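Local coordinates for protein D-glyceraldehyde dehydrogenase (NADP(+)) (Thermoplasma acidophilum, PDB 5IZD) that oxidises D-glyceraldehyde to (R)-glycerate with NADP(+) as coenzyme, a step of the non-phosphorylated Entner-Doudoroff pathway, at residues A[218-223]-A[241-246]; A[134-139]-A[466-471]; A[106-111]-A[158-163]; A[407-412]-A[451-456]. One frame throughout, in Å; residues are numbered along the deposited sequence.

Contact 1. Residues A[218-223]-A[241-246]; sequences VNLITM and MAKLIL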
loop_
_atom_site.group_PDB
_atom_site.type_symbol
_atom_site.label_atom_id
_atom_site.label_comp_id
_atom_site.label_asym_id
_atom_site.label_seq_id
_atom_site.Cartn_x
_atom_site.Cartn_y
_atom_site.Cartn_z
ATOM N N VAL A 218 -20.625 -0.497 22.412
ATOM C CA VAL A 218 -19.688 -1.404 21.759
ATOM C C VAL A 218 -19.464 -0.949 20.333
ATOM O O VAL A 218 -20.415 -0.671 19.616
ATOM C CB VAL A 218 -20.204 -2.865 21.860
ATOM C CG1 VAL A 218 -19.426 -3.814 20.983
ATOM C CG2 VAL A 218 -20.062 -3.324 23.276
ATOM N N ASN A 219 -18.207 -0.881 19.897
ATOM C CA ASN A 219 -17.937 -0.406 18.528
ATOM C C ASN A 219 -17.504 -1.485 17.531
ATOM O O ASN A 219 -17.659 -1.315 16.290
ATOM C CB ASN A 219 -16.873 0.687 18.589
ATOM C CG ASN A 219 -17.291 1.875 19.460
ATOM O OD1 ASN A 219 -16.616 2.201 20.442
ATOM N ND2 ASN A 219 -18.410 2.507 19.122
ATOM N N LEU A 220 -16.935 -2.575 18.068
ATOM C CA LEU A 220 -16.363 -3.642 17.251
ATOM C C LEU A 220 -16.448 -4.969 18.049
ATOM O O LEU A 220 -16.288 -5.002 19.297
ATOM C CB LEU A 220 -14.934 -3.309 16.833
ATOM C CG LEU A 220 -14.191 -4.276 15.886
ATOM C CD1 LEU A 220 -13.063 -3.562 15.191
ATOM C CD2 LEU A 220 -13.590 -5.437 16.733
ATOM N N ILE A 221 -16.854 -6.007 17.342
ATOM C CA ILE A 221 -16.912 -7.376 17.856
ATOM C C ILE A 221 -15.990 -8.253 17.019
ATOM O O ILE A 221 -16.135 -8.354 15.773
ATOM C CB ILE A 221 -18.349 -7.920 17.869
ATOM C CG1 ILE A 221 -19.190 -7.096 18.866
ATOM C CG2 ILE A 221 -18.386 -9.361 18.403
ATOM C CD1 ILE A 221 -20.665 -7.108 18.603
ATOM N N THR A 222 -15.029 -8.857 17.701
ATOM C CA THR A 222 -14.133 -9.827 17.140
ATOM C C THR A 222 -14.404 -11.198 17.784
ATOM O O THR A 222 -14.363 -11.324 19.018
ATOM C CB THR A 222 -12.659 -9.389 17.228
ATOM O OG1 THR A 222 -11.853 -10.360 16.552
ATOM C CG2 THR A 222 -12.136 -9.200 18.639
ATOM N N MET A 223 -14.752 -12.194 16.971
ATOM C CA MET A 223 -15.319 -13.461 17.493
ATOM C C MET A 223 -14.897 -14.618 16.628
ATOM O O MET A 223 -14.792 -14.479 15.389
ATOM C CB MET A 223 -16.853 -13.414 17.571
ATOM C CG MET A 223 -17.527 -14.728 17.880
ATOM S SD MET A 223 -17.959 -15.732 16.449
ATOM C CE MET A 223 -18.966 -17.056 17.133
ATOM N N MET A 241 -24.649 -1.317 14.998
ATOM C CA MET A 241 -23.814 -1.329 13.804
ATOM C C MET A 241 -22.342 -1.564 14.108
ATOM O O MET A 241 -21.474 -1.062 13.398
ATOM C CB MET A 241 -24.010 -0.028 12.972
ATOM C CG MET A 241 -25.316 -0.027 12.232
ATOM S SD MET A 241 -25.208 -1.096 10.777
ATOM C CE MET A 241 -26.933 -1.557 10.691
ATOM N N ALA A 242 -22.057 -2.386 15.113
ATOM C CA ALA A 242 -20.680 -2.723 15.375
ATOM C C ALA A 242 -20.019 -3.306 14.114
ATOM O O ALA A 242 -20.670 -3.991 13.324
ATOM C CB ALA A 242 -20.547 -3.672 16.560
ATOM N N LYS A 243 -18.752 -2.956 13.905
ATOM C CA LYS A 243 -17.892 -3.629 12.999
ATOM C C LYS A 243 -17.697 -5.072 13.476
ATOM O O LYS A 243 -17.425 -5.333 14.689
ATOM C CB LYS A 243 -16.566 -2.860 12.914
ATOM C CG LYS A 243 -15.347 -3.567 12.311
ATOM C CD LYS A 243 -15.583 -4.065 10.955
ATOM C CE LYS A 243 -14.344 -4.793 10.441
ATOM N NZ LYS A 243 -13.239 -3.882 10.129
ATOM N N LEU A 244 -17.903 -6.014 12.548
ATOM C CA LEU A 244 -17.803 -7.451 12.852
ATOM C C LEU A 244 -16.555 -8.097 12.248
ATOM O O LEU A 244 -16.213 -7.881 11.031
ATOM C CB LEU A 244 -19.050 -8.148 12.360
ATOM C CG LEU A 244 -20.344 -7.697 13.065
ATOM C CD1 LEU A 244 -21.502 -8.611 12.693
ATOM C CD2 LEU A 244 -20.264 -7.626 14.575
ATOM N N ILE A 245 -15.822 -8.836 13.091
ATOM C CA ILE A 245 -14.751 -9.726 12.633
ATOM C C ILE A 245 -15.145 -11.074 13.194
ATOM O O ILE A 245 -15.127 -11.239 14.449
ATOM C CB ILE A 245 -13.364 -9.344 13.151
ATOM C CG1 ILE A 245 -12.951 -7.899 12.779
ATOM C CG2 ILE A 245 -12.331 -10.373 12.656
ATOM C CD1 ILE A 245 -11.727 -7.383 13.555
ATOM N N LEU A 246 -15.622 -11.964 12.325
ATOM C CA LEU A 246 -16.213 -13.250 12.709
ATOM C C LEU A 246 -15.557 -14.326 11.879
ATOM O O LEU A 246 -15.542 -14.234 10.614
ATOM C CB LEU A 246 -17.708 -13.345 12.398
ATOM C CG LEU A 246 -18.620 -12.252 12.933
ATOM C CD1 LEU A 246 -20.049 -12.465 12.433
ATOM C CD2 LEU A 246 -18.542 -12.193 14.435
#

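Contact 2. Residues A[134-139]-A[466-471]; sequences QYKVPY and EYLKLK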
loop_
_atom_site.group_PDB
_atom_site.type_symbol
_atom_site.label_atom_id
_atom_site.label_comp_id
_atom_site.label_asym_id
_atom_site.label_seq_id
_atom_site.Cartn_x
_atom_site.Cartn_y
_atom_site.Cartn_z
ATOM N N GLN A 134 -6.553 11.267 5.202
ATOM C CA GLN A 134 -7.235 10.068 5.708
ATOM C C GLN A 134 -6.495 9.480 6.875
ATOM O O GLN A 134 -5.445 8.953 6.700
ATOM C CB GLN A 134 -7.412 9.093 4.564
ATOM C CG GLN A 134 -8.261 9.726 3.476
ATOM C CD GLN A 134 -8.416 8.882 2.268
ATOM O OE1 GLN A 134 -7.458 8.294 1.770
ATOM N NE2 GLN A 134 -9.631 8.809 1.763
ATOM N N TYR A 135 -7.061 9.581 8.072
ATOM C CA TYR A 135 -6.411 9.091 9.288
ATOM C C TYR A 135 -6.941 7.699 9.609
ATOM O O TYR A 135 -8.075 7.399 9.295
ATOM C CB TYR A 135 -6.738 9.977 10.499
ATOM C CG TYR A 135 -6.027 11.286 10.579
ATOM C CD1 TYR A 135 -5.527 11.912 9.456
ATOM C CD2 TYR A 135 -5.859 11.931 11.807
ATOM C CE1 TYR A 135 -4.898 13.121 9.548
ATOM C CE2 TYR A 135 -5.212 13.159 11.883
ATOM C CZ TYR A 135 -4.740 13.743 10.741
ATOM O OH TYR A 135 -4.102 14.947 10.708
ATOM N N LYS A 136 -6.134 6.889 10.259
ATOM C CA LYS A 136 -6.553 5.583 10.727
ATOM C C LYS A 136 -6.566 5.678 12.246
ATOM O O LYS A 136 -5.537 6.024 12.835
ATOM C CB LYS A 136 -5.599 4.538 10.213
ATOM C CG LYS A 136 -6.051 4.032 8.869
ATOM C CD LYS A 136 -5.136 3.008 8.274
ATOM C CE LYS A 136 -5.579 2.840 6.844
ATOM N NZ LYS A 136 -4.722 1.874 6.136
ATOM N N VAL A 137 -7.745 5.464 12.851
ATOM C CA VAL A 137 -7.958 5.680 14.280
ATOM C C VAL A 137 -8.651 4.429 14.886
ATOM O O VAL A 137 -9.349 3.721 14.183
ATOM C CB VAL A 137 -8.829 6.909 14.562
ATOM C CG1 VAL A 137 -8.154 8.165 14.100
ATOM C CG2 VAL A 137 -10.200 6.801 13.928
ATOM N N PRO A 138 -8.520 4.228 16.188
ATOM C CA PRO A 138 -9.230 3.058 16.747
ATOM C C PRO A 138 -10.764 3.189 16.625
ATOM O O PRO A 138 -11.283 4.302 16.530
ATOM C CB PRO A 138 -8.762 3.008 18.224
ATOM C CG PRO A 138 -7.948 4.214 18.456
ATOM C CD PRO A 138 -7.678 4.919 17.171
ATOM N N TYR A 139 -11.455 2.065 16.554
ATOM C CA TYR A 139 -12.944 2.025 16.656
ATOM C C TYR A 139 -13.410 2.436 18.022
ATOM O O TYR A 139 -14.508 2.954 18.164
ATOM C CB TYR A 139 -13.538 0.633 16.360
ATOM C CG TYR A 139 -13.632 0.321 14.911
ATOM C CD1 TYR A 139 -12.536 -0.123 14.217
ATOM C CD2 TYR A 139 -14.824 0.488 14.229
ATOM C CE1 TYR A 139 -12.615 -0.383 12.868
ATOM C CE2 TYR A 139 -14.932 0.229 12.856
ATOM C CZ TYR A 139 -13.816 -0.173 12.179
ATOM O OH TYR A 139 -13.872 -0.469 10.858
ATOM N N GLU A 466 -8.212 -4.194 10.304
ATOM C CA GLU A 466 -9.629 -4.338 10.622
ATOM C C GLU A 466 -9.977 -3.655 11.926
ATOM O O GLU A 466 -11.155 -3.353 12.156
ATOM C CB GLU A 466 -10.101 -5.813 10.690
ATOM C CG GLU A 466 -9.968 -6.611 9.383
ATOM C CD GLU A 466 -10.892 -6.197 8.215
ATOM O OE1 GLU A 466 -11.639 -5.179 8.283
ATOM O OE2 GLU A 466 -10.859 -6.928 7.189
ATOM N N TYR A 467 -8.984 -3.410 12.771
ATOM C CA TYR A 467 -9.221 -2.736 14.060
ATOM C C TYR A 467 -9.031 -1.202 14.044
ATOM O O TYR A 467 -9.135 -0.518 15.085
ATOM C CB TYR A 467 -8.300 -3.353 15.109
ATOM C CG TYR A 467 -8.612 -4.811 15.406
ATOM C CD1 TYR A 467 -9.549 -5.152 16.377
ATOM C CD2 TYR A 467 -7.969 -5.865 14.716
ATOM C CE1 TYR A 467 -9.817 -6.494 16.695
ATOM C CE2 TYR A 467 -8.253 -7.207 15.014
ATOM C CZ TYR A 467 -9.159 -7.515 16.012
ATOM O OH TYR A 467 -9.467 -8.829 16.289
ATOM N N LEU A 468 -8.739 -0.675 12.858
ATOM C CA LEU A 468 -8.621 0.766 12.634
ATOM C C LEU A 468 -9.741 1.229 11.708
ATOM O O LEU A 468 -10.082 0.572 10.712
ATOM C CB LEU A 468 -7.261 1.068 12.015
ATOM C CG LEU A 468 -6.067 0.810 12.912
ATOM C CD1 LEU A 468 -4.781 0.763 12.084
ATOM C CD2 LEU A 468 -5.955 1.918 13.936
ATOM N N LYS A 469 -10.301 2.392 12.049
ATOM C CA LYS A 469 -11.253 3.088 11.202
ATOM C C LYS A 469 -10.598 4.236 10.440
ATOM O O LYS A 469 -9.927 5.059 11.054
ATOM C CB LYS A 469 -12.370 3.653 12.064
ATOM C CG LYS A 469 -13.489 4.283 11.259
ATOM C CD LYS A 469 -14.366 3.190 10.677
ATOM C CE LYS A 469 -15.409 3.773 9.755
ATOM N NZ LYS A 469 -16.231 2.606 9.336
ATOM N N LEU A 470 -10.856 4.312 9.150
ATOM C CA LEU A 470 -10.363 5.368 8.296
ATOM C C LEU A 470 -11.361 6.513 8.400
ATOM O O LEU A 470 -12.519 6.285 8.347
ATOM C CB LEU A 470 -10.273 4.868 6.868
ATOM C CG LEU A 470 -9.360 5.536 5.839
ATOM C CD1 LEU A 470 -7.943 5.759 6.263
ATOM C CD2 LEU A 470 -9.368 4.831 4.502
ATOM N N LYS A 471 -10.909 7.738 8.575
ATOM C CA LYS A 471 -11.810 8.920 8.640
ATOM C C LYS A 471 -11.156 9.984 7.760
ATOM O O LYS A 471 -9.930 9.993 7.668
ATOM C CB LYS A 471 -11.944 9.406 10.098
ATOM C CG LYS A 471 -10.751 10.134 10.622
ATOM C CD LYS A 471 -10.704 10.318 12.108
ATOM C CE LYS A 471 -11.889 11.001 12.755
ATOM N NZ LYS A 471 -12.031 12.458 12.457
#

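Contact 3. Residues A[106-111]-A[158-163]; sequences DQIQYY and KLAPAL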
loop_
_atom_site.group_PDB
_atom_site.type_symbol
_atom_site.label_atom_id
_atom_site.label_comp_id
_atom_site.label_asym_id
_atom_site.label_seq_id
_atom_site.Cartn_x
_atom_site.Cartn_y
_atom_site.Cartn_z
ATOM N N ASP A 106 4.640 -15.881 19.214
ATOM C CA ASP A 106 4.831 -15.374 17.870
ATOM C C ASP A 106 3.799 -14.324 17.446
ATOM O O ASP A 106 4.141 -13.394 16.791
ATOM C CB ASP A 106 4.830 -16.501 16.853
ATOM C CG ASP A 106 5.069 -16.006 15.399
ATOM O OD1 ASP A 106 6.175 -15.669 15.067
ATOM O OD2 ASP A 106 4.148 -15.961 14.594
ATOM N N GLN A 107 2.555 -14.472 17.846
ATOM C CA GLN A 107 1.519 -13.597 17.402
ATOM C C GLN A 107 1.598 -12.260 18.092
ATOM O O GLN A 107 1.413 -11.209 17.483
ATOM C CB GLN A 107 0.141 -14.200 17.649
ATOM C CG GLN A 107 -0.296 -15.224 16.632
ATOM C CD GLN A 107 -1.694 -15.708 16.983
ATOM O OE1 GLN A 107 -2.676 -15.280 16.373
ATOM N NE2 GLN A 107 -1.799 -16.517 18.041
ATOM N N ILE A 108 1.803 -12.313 19.406
ATOM C CA ILE A 108 1.936 -11.090 20.157
ATOM C C ILE A 108 3.144 -10.264 19.627
ATOM O O ILE A 108 3.037 -9.044 19.462
ATOM C CB ILE A 108 2.062 -11.355 21.648
ATOM C CG1 ILE A 108 0.718 -11.839 22.215
ATOM C CG2 ILE A 108 2.461 -10.067 22.347
ATOM C CD1 ILE A 108 0.840 -12.425 23.621
ATOM N N GLN A 109 4.280 -10.916 19.354
ATOM C CA GLN A 109 5.417 -10.236 18.728
ATOM C C GLN A 109 5.029 -9.573 17.393
ATOM O O GLN A 109 5.206 -8.385 17.224
ATOM C CB GLN A 109 6.553 -11.197 18.485
ATOM C CG GLN A 109 7.761 -10.563 17.826
ATOM C CD GLN A 109 8.493 -9.567 18.700
ATOM O OE1 GLN A 109 8.417 -9.619 19.904
ATOM N NE2 GLN A 109 9.217 -8.653 18.075
ATOM N N TYR A 110 4.434 -10.363 16.524
ATOM C CA TYR A 110 4.096 -9.941 15.178
ATOM C C TYR A 110 3.160 -8.728 15.199
ATOM O O TYR A 110 3.430 -7.750 14.496
ATOM C CB TYR A 110 3.458 -11.064 14.402
ATOM C CG TYR A 110 2.899 -10.605 13.062
ATOM C CD1 TYR A 110 3.715 -10.538 11.902
ATOM C CD2 TYR A 110 1.541 -10.245 12.939
ATOM C CE1 TYR A 110 3.182 -10.128 10.678
ATOM C CE2 TYR A 110 1.032 -9.781 11.734
ATOM C CZ TYR A 110 1.859 -9.735 10.611
ATOM O OH TYR A 110 1.305 -9.284 9.450
ATOM N N TYR A 111 2.095 -8.766 16.016
ATOM C CA TYR A 111 1.158 -7.658 16.044
ATOM C C TYR A 111 1.762 -6.392 16.639
ATOM O O TYR A 111 1.518 -5.268 16.120
ATOM C CB TYR A 111 -0.161 -8.009 16.722
ATOM C CG TYR A 111 -1.017 -8.940 15.902
ATOM C CD1 TYR A 111 -1.523 -8.552 14.686
ATOM C CD2 TYR A 111 -1.319 -10.215 16.345
ATOM C CE1 TYR A 111 -2.271 -9.390 13.916
ATOM C CE2 TYR A 111 -2.104 -11.066 15.604
ATOM C CZ TYR A 111 -2.594 -10.645 14.381
ATOM O OH TYR A 111 -3.368 -11.475 13.574
ATOM N N LYS A 158 -6.676 -11.861 19.069
ATOM C CA LYS A 158 -7.601 -10.767 19.218
ATOM C C LYS A 158 -7.088 -9.602 20.084
ATOM O O LYS A 158 -7.235 -8.435 19.683
ATOM C CB LYS A 158 -8.916 -11.327 19.774
ATOM C CG LYS A 158 -9.510 -12.297 18.758
ATOM C CD LYS A 158 -10.886 -12.777 19.113
ATOM C CE LYS A 158 -11.292 -13.966 18.268
ATOM N NZ LYS A 158 -11.486 -13.577 16.857
ATOM N N LEU A 159 -6.457 -9.889 21.225
ATOM C CA LEU A 159 -5.980 -8.818 22.126
ATOM C C LEU A 159 -4.792 -8.057 21.546
ATOM O O LEU A 159 -4.769 -6.849 21.616
ATOM C CB LEU A 159 -5.572 -9.313 23.533
ATOM C CG LEU A 159 -6.580 -9.962 24.470
ATOM C CD1 LEU A 159 -5.871 -10.337 25.736
ATOM C CD2 LEU A 159 -7.736 -9.080 24.819
ATOM N N ALA A 160 -3.805 -8.742 20.991
ATOM C CA ALA A 160 -2.615 -8.002 20.496
ATOM C C ALA A 160 -2.936 -6.925 19.467
ATOM O O ALA A 160 -2.562 -5.764 19.689
ATOM C CB ALA A 160 -1.507 -8.916 20.019
ATOM N N PRO A 161 -3.691 -7.272 18.395
ATOM C CA PRO A 161 -3.914 -6.207 17.405
ATOM C C PRO A 161 -4.899 -5.155 17.897
ATOM O O PRO A 161 -4.789 -3.985 17.509
ATOM C CB PRO A 161 -4.519 -6.939 16.197
ATOM C CG PRO A 161 -5.045 -8.239 16.741
ATOM C CD PRO A 161 -4.147 -8.578 17.883
ATOM N N ALA A 162 -5.896 -5.566 18.656
ATOM C CA ALA A 162 -6.862 -4.607 19.201
ATOM C C ALA A 162 -6.183 -3.552 20.062
ATOM O O ALA A 162 -6.371 -2.317 19.856
ATOM C CB ALA A 162 -7.993 -5.312 19.963
ATOM N N LEU A 163 -5.330 -4.033 20.962
ATOM C CA LEU A 163 -4.574 -3.146 21.832
ATOM C C LEU A 163 -3.510 -2.319 21.104
ATOM O O LEU A 163 -3.348 -1.152 21.396
ATOM C CB LEU A 163 -3.943 -3.950 22.984
ATOM C CG LEU A 163 -4.974 -4.548 23.958
ATOM C CD1 LEU A 163 -4.294 -5.537 24.921
ATOM C CD2 LEU A 163 -5.740 -3.533 24.797
#

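Contact 4. Residues A[407-412]-A[451-456]; sequences YGLASY and RMTGQA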
loop_
_atom_site.group_PDB
_atom_site.type_symbol
_atom_site.label_atom_id
_atom_site.label_comp_id
_atom_site.label_asym_id
_atom_site.label_seq_id
_atom_site.Cartn_x
_atom_site.Cartn_y
_atom_site.Cartn_z
ATOM N N TYR A 407 -19.629 -23.791 3.239
ATOM C CA TYR A 407 -18.440 -23.306 3.873
ATOM C C TYR A 407 -17.402 -22.884 2.857
ATOM O O TYR A 407 -17.542 -23.120 1.644
ATOM C CB TYR A 407 -17.893 -24.379 4.780
ATOM C CG TYR A 407 -18.848 -24.863 5.833
ATOM C CD1 TYR A 407 -19.030 -24.164 7.035
ATOM C CD2 TYR A 407 -19.544 -26.056 5.656
ATOM C CE1 TYR A 407 -19.907 -24.636 8.002
ATOM C CE2 TYR A 407 -20.397 -26.562 6.619
ATOM C CZ TYR A 407 -20.556 -25.870 7.818
ATOM O OH TYR A 407 -21.428 -26.404 8.751
ATOM N N GLY A 408 -16.372 -22.215 3.358
ATOM C CA GLY A 408 -15.345 -21.607 2.531
ATOM C C GLY A 408 -14.050 -21.126 3.147
ATOM O O GLY A 408 -13.428 -20.101 2.689
ATOM N N LEU A 409 -13.585 -21.816 4.176
ATOM C CA LEU A 409 -12.383 -21.328 4.829
ATOM C C LEU A 409 -11.134 -22.027 4.260
ATOM O O LEU A 409 -10.603 -21.550 3.237
ATOM C CB LEU A 409 -12.552 -21.333 6.328
ATOM C CG LEU A 409 -11.388 -21.093 7.295
ATOM C CD1 LEU A 409 -10.459 -20.033 6.849
ATOM C CD2 LEU A 409 -11.914 -20.777 8.698
ATOM N N ALA A 410 -10.711 -23.163 4.811
ATOM C CA ALA A 410 -9.470 -23.810 4.345
ATOM C C ALA A 410 -9.706 -24.918 3.347
ATOM O O ALA A 410 -10.830 -25.399 3.190
ATOM C CB ALA A 410 -8.716 -24.369 5.527
ATOM N N SER A 411 -8.623 -25.311 2.686
ATOM C CA SER A 411 -8.637 -26.360 1.699
ATOM C C SER A 411 -7.179 -26.808 1.471
ATOM O O SER A 411 -6.256 -26.056 1.823
ATOM C CB SER A 411 -9.294 -25.852 0.381
ATOM O OG SER A 411 -8.517 -24.813 -0.176
ATOM N N TYR A 412 -7.005 -28.030 0.948
ATOM C CA TYR A 412 -5.704 -28.696 0.807
ATOM C C TYR A 412 -5.630 -29.372 -0.542
ATOM O O TYR A 412 -6.601 -30.002 -0.970
ATOM C CB TYR A 412 -5.446 -29.750 1.913
ATOM C CG TYR A 412 -5.516 -29.168 3.313
ATOM C CD1 TYR A 412 -6.715 -29.065 3.958
ATOM C CD2 TYR A 412 -4.374 -28.740 3.977
ATOM C CE1 TYR A 412 -6.808 -28.535 5.251
ATOM C CE2 TYR A 412 -4.451 -28.162 5.277
ATOM C CZ TYR A 412 -5.668 -28.051 5.899
ATOM O OH TYR A 412 -5.799 -27.448 7.122
ATOM N N ARG A 451 -18.434 -17.428 1.716
ATOM C CA ARG A 451 -19.713 -18.031 2.029
ATOM C C ARG A 451 -19.966 -17.957 3.566
ATOM O O ARG A 451 -19.864 -16.894 4.127
ATOM C CB ARG A 451 -19.818 -19.412 1.405
ATOM C CG ARG A 451 -19.934 -19.311 -0.136
ATOM C CD ARG A 451 -19.997 -20.630 -0.841
ATOM N NE ARG A 451 -18.841 -21.523 -0.590
ATOM C CZ ARG A 451 -17.604 -21.406 -1.133
ATOM N NH1 ARG A 451 -17.266 -20.391 -1.958
ATOM N NH2 ARG A 451 -16.676 -22.305 -0.832
ATOM N N MET A 452 -20.194 -19.065 4.255
ATOM C CA MET A 452 -20.601 -18.956 5.662
ATOM C C MET A 452 -19.452 -18.801 6.637
ATOM O O MET A 452 -19.692 -18.880 7.849
ATOM C CB MET A 452 -21.506 -20.142 6.083
ATOM C CG MET A 452 -22.886 -20.224 5.429
ATOM S SD MET A 452 -23.825 -18.697 5.508
ATOM C CE MET A 452 -24.097 -18.662 7.298
ATOM N N THR A 453 -18.252 -18.494 6.175
ATOM C CA THR A 453 -17.085 -18.397 7.001
ATOM C C THR A 453 -17.186 -17.220 7.990
ATOM O O THR A 453 -16.686 -17.300 9.093
ATOM C CB THR A 453 -15.780 -18.213 6.185
ATOM O OG1 THR A 453 -15.599 -19.279 5.213
ATOM C CG2 THR A 453 -14.546 -18.150 7.151
ATOM N N GLY A 454 -17.736 -16.087 7.560
ATOM C CA GLY A 454 -18.020 -15.031 8.521
ATOM C C GLY A 454 -17.823 -13.656 7.931
ATOM O O GLY A 454 -18.414 -13.350 6.897
ATOM N N GLN A 455 -17.069 -12.820 8.613
ATOM C CA GLN A 455 -16.942 -11.398 8.257
ATOM C C GLN A 455 -15.486 -11.045 8.514
ATOM O O GLN A 455 -14.902 -11.403 9.558
ATOM C CB GLN A 455 -17.874 -10.497 9.100
ATOM C CG GLN A 455 -19.397 -10.732 8.961
ATOM C CD GLN A 455 -19.938 -10.410 7.555
ATOM O OE1 GLN A 455 -19.299 -9.714 6.824
ATOM N NE2 GLN A 455 -21.021 -10.999 7.160
ATOM N N ALA A 456 -14.936 -10.322 7.549
ATOM C CA ALA A 456 -13.624 -9.766 7.582
ATOM C C ALA A 456 -12.587 -10.892 7.733
ATOM O O ALA A 456 -12.786 -11.957 7.168
ATOM C CB ALA A 456 -13.528 -8.705 8.637
HETATM O O HOH W 1 -16.551 -21.460 6.103
#

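Contact 1. Residues A[218-223]-A[241-246]
L244 CD2 lies in the hollow between two atoms of I221, 3.8 Å from I221 CB and 4.1 Å from I221 CD1. The two residues belong to parallel neighbours in the coenzyme-binding sheet of the aldehyde dehydrogenase fold, the outer strands of a beta-alpha-beta unit linked by helix 227-236. Over these short segments the strands run 4° apart. I221, L244, M223 and L246 share the face that this helix covers, with I233 and M234 among its contacts. The side chains of I221 and L244 run alongside each other in the same direction; farther along, L246 CD2 touches M223 CB at 3.8 Å and comes near SD, the two side chains crossing at a slant. The methionine chain bends at chi2, and M223 also touches the bound NADP. At the start of the strands A242 CB fills the place beside I221 CD1 at 4.0 Å.

The opposite face carries L220, T222, K243 and I245. Here the bump is L220 CD1, which rests on K243 CG at 3.7 Å; the lysine then bends away, and its NZ forms a salt bridge with E466. I245 CB sits 3.9 Å from T222 OG1, a hydroxyl hydrogen-bonded to Y467 and K158. Four backbone bonds hold the two strands in register, the straightest being I221 N to K243 O, 2.8 Å long with 170° at the hydrogen.

Contact 2. Residues A[134-139]-A[466-471]
The Y139 ring has K469 CB over one face, almost above its centre, 4.1 Å from the centroid and 11° off the normal, a CH-pi contact. L220 CD1 lies over the opposite face, toward the rim. At the ring edge, near its plane, lies the backbone of Y467, whose O approaches Y139 CD1 to 3.5 Å. Y139 falls within the range of strand 130-145, just past the residues that pair antiparallel with strand 468-476, in the sheet extension that aldehyde dehydrogenases use for oligomerisation. Chi2 of K469, at 77°, bends the chain so that CD reaches the phenol rim, 3.7 Å from Y139 OH. An alanine in place of Y139 would probably leave K469 CB and CD without their aromatic cover and open a gap beside the Y467 backbone.

Along the strands, the hydrogen-bonded pairs Y135-K471 and V137-K469 supply four backbone bonds; the short strand axes run antiparallel, 145° between their directions. Y135, V137, K469 and K471 share one face, where the V137 and K471 side chains cross at about a right angle. The lysine ends reach another chain: K471 NZ bonds the carbonyl oxygens of S425 and I428 of the second subunit, and K469 NZ bonds T448 OG1 of the same subunit. On the other face L470 CD1 is wedged between K136 CG, at 3.7 Å, and Q134 CB, at 3.8 Å.

Contact 3. Residues A[106-111]-A[158-163]
Chi1 of Y111, at -72°, sets CG anti to the carbonyl carbon, and the ring beyond it presents a face to P161 while Y111 CB rests on A160. In the coenzyme-binding part of the aldehyde dehydrogenase fold, helix 153-164, which follows strand 130-145, packs almost parallel to helix 94-112: their short segments run 13° apart, axes 8.8 Å from each other. The pyrrolidine ring crosses the face of the phenol ring obliquely. P161 CD stands over the face, 3.8 Å from the ring centroid and 20° off the normal, in a CH-pi contact displaced toward the CD2 side, with P161 CD 3.6 Å from Y111 CD2. P161 CB comes within 3.7 Å of Y111 CD1. The opposite face of the Y111 ring has Y110 CD2 above it, offset toward the rim.

A160 is the small residue that lets the backbones approach: its CB lies 3.7 Å from Y111 CB and 4.3 Å from I108 CG1. No hydrogen bond crosses the interface, and the kink of helix 153-164 falls at P161, whose N cannot bond to the preceding turn. An alanine in place of Y111 would keep the CB contact with A160 but would probably leave P161 without the ring that covers it, opening a gap between the helices.

Q107 touches R157, a substrate-binding residue by similarity. Helix 39-77 covers I108 with I68, K72 and I75, whereas the far side of helix 153-164 packs L159, A162 and L163 on V169 of strand 168-172.

Contact 4. Residues A[407-412]-A[451-456]
Y407 O, in the loop leading into strand 410-414 of the mixed, mostly parallel sheet of the aldehyde dehydrogenase catalytic domain, is held by two nitrogens of the R451 guanidinium. R451 NH2 is 2.7 Å from Y407 O, lies in the carbonyl plane on a lone pair, and the oxygen is tilted 27° out of the guanidinium plane; the second bond, from R451 NE at 3.0 Å, is weak. Next to it G408 has no side chain, and a beta carbon there would stand about 3.3 Å from R451 NH2. A water bridges G408 N and T453 OG1: it accepts from G408 N at 2.9 Å and donates to T453 OG1, over a distance of only 2.5 Å that should be read with caution.

The second shell fixes these groups. R451 NH1 bonds R429 O and the guanidinium makes a cation-pi contact with F430, while T453 OG1 bonds F450 O and Y407 OH bonds E381 N. The backbone of G408 is itself tied to G431 and F450. L409 reaches E247, the predicted proton acceptor, which probably places this loop beside the active site. The L409 and T453 side chains meet at about a right angle, with L409 CB 3.8 Å from T453 CG2.

Overall arrangement
All four contacts are buried; contacts 1, 2 and 4 all touch the second subunit, and contact 2 lies farthest from the chain centre, about 22 Å against 12 to 14 Å for the centres of the others. Contacts 1 and 2 share one sheet and touch through the K243-E466 salt bridge; contact 4 joins that sheet through Q455, whose N probably bonds L246 O. Contact 3 alone is helix against helix and has no hydrogen bond across it, whereas contacts 1 and 2 rest on backbone pairing, parallel in the first and antiparallel in the second. Contact 4 relies on an arginine, a water and a threonine between loops. K158 and Y467 tie contact 3 to contacts 1 and 2.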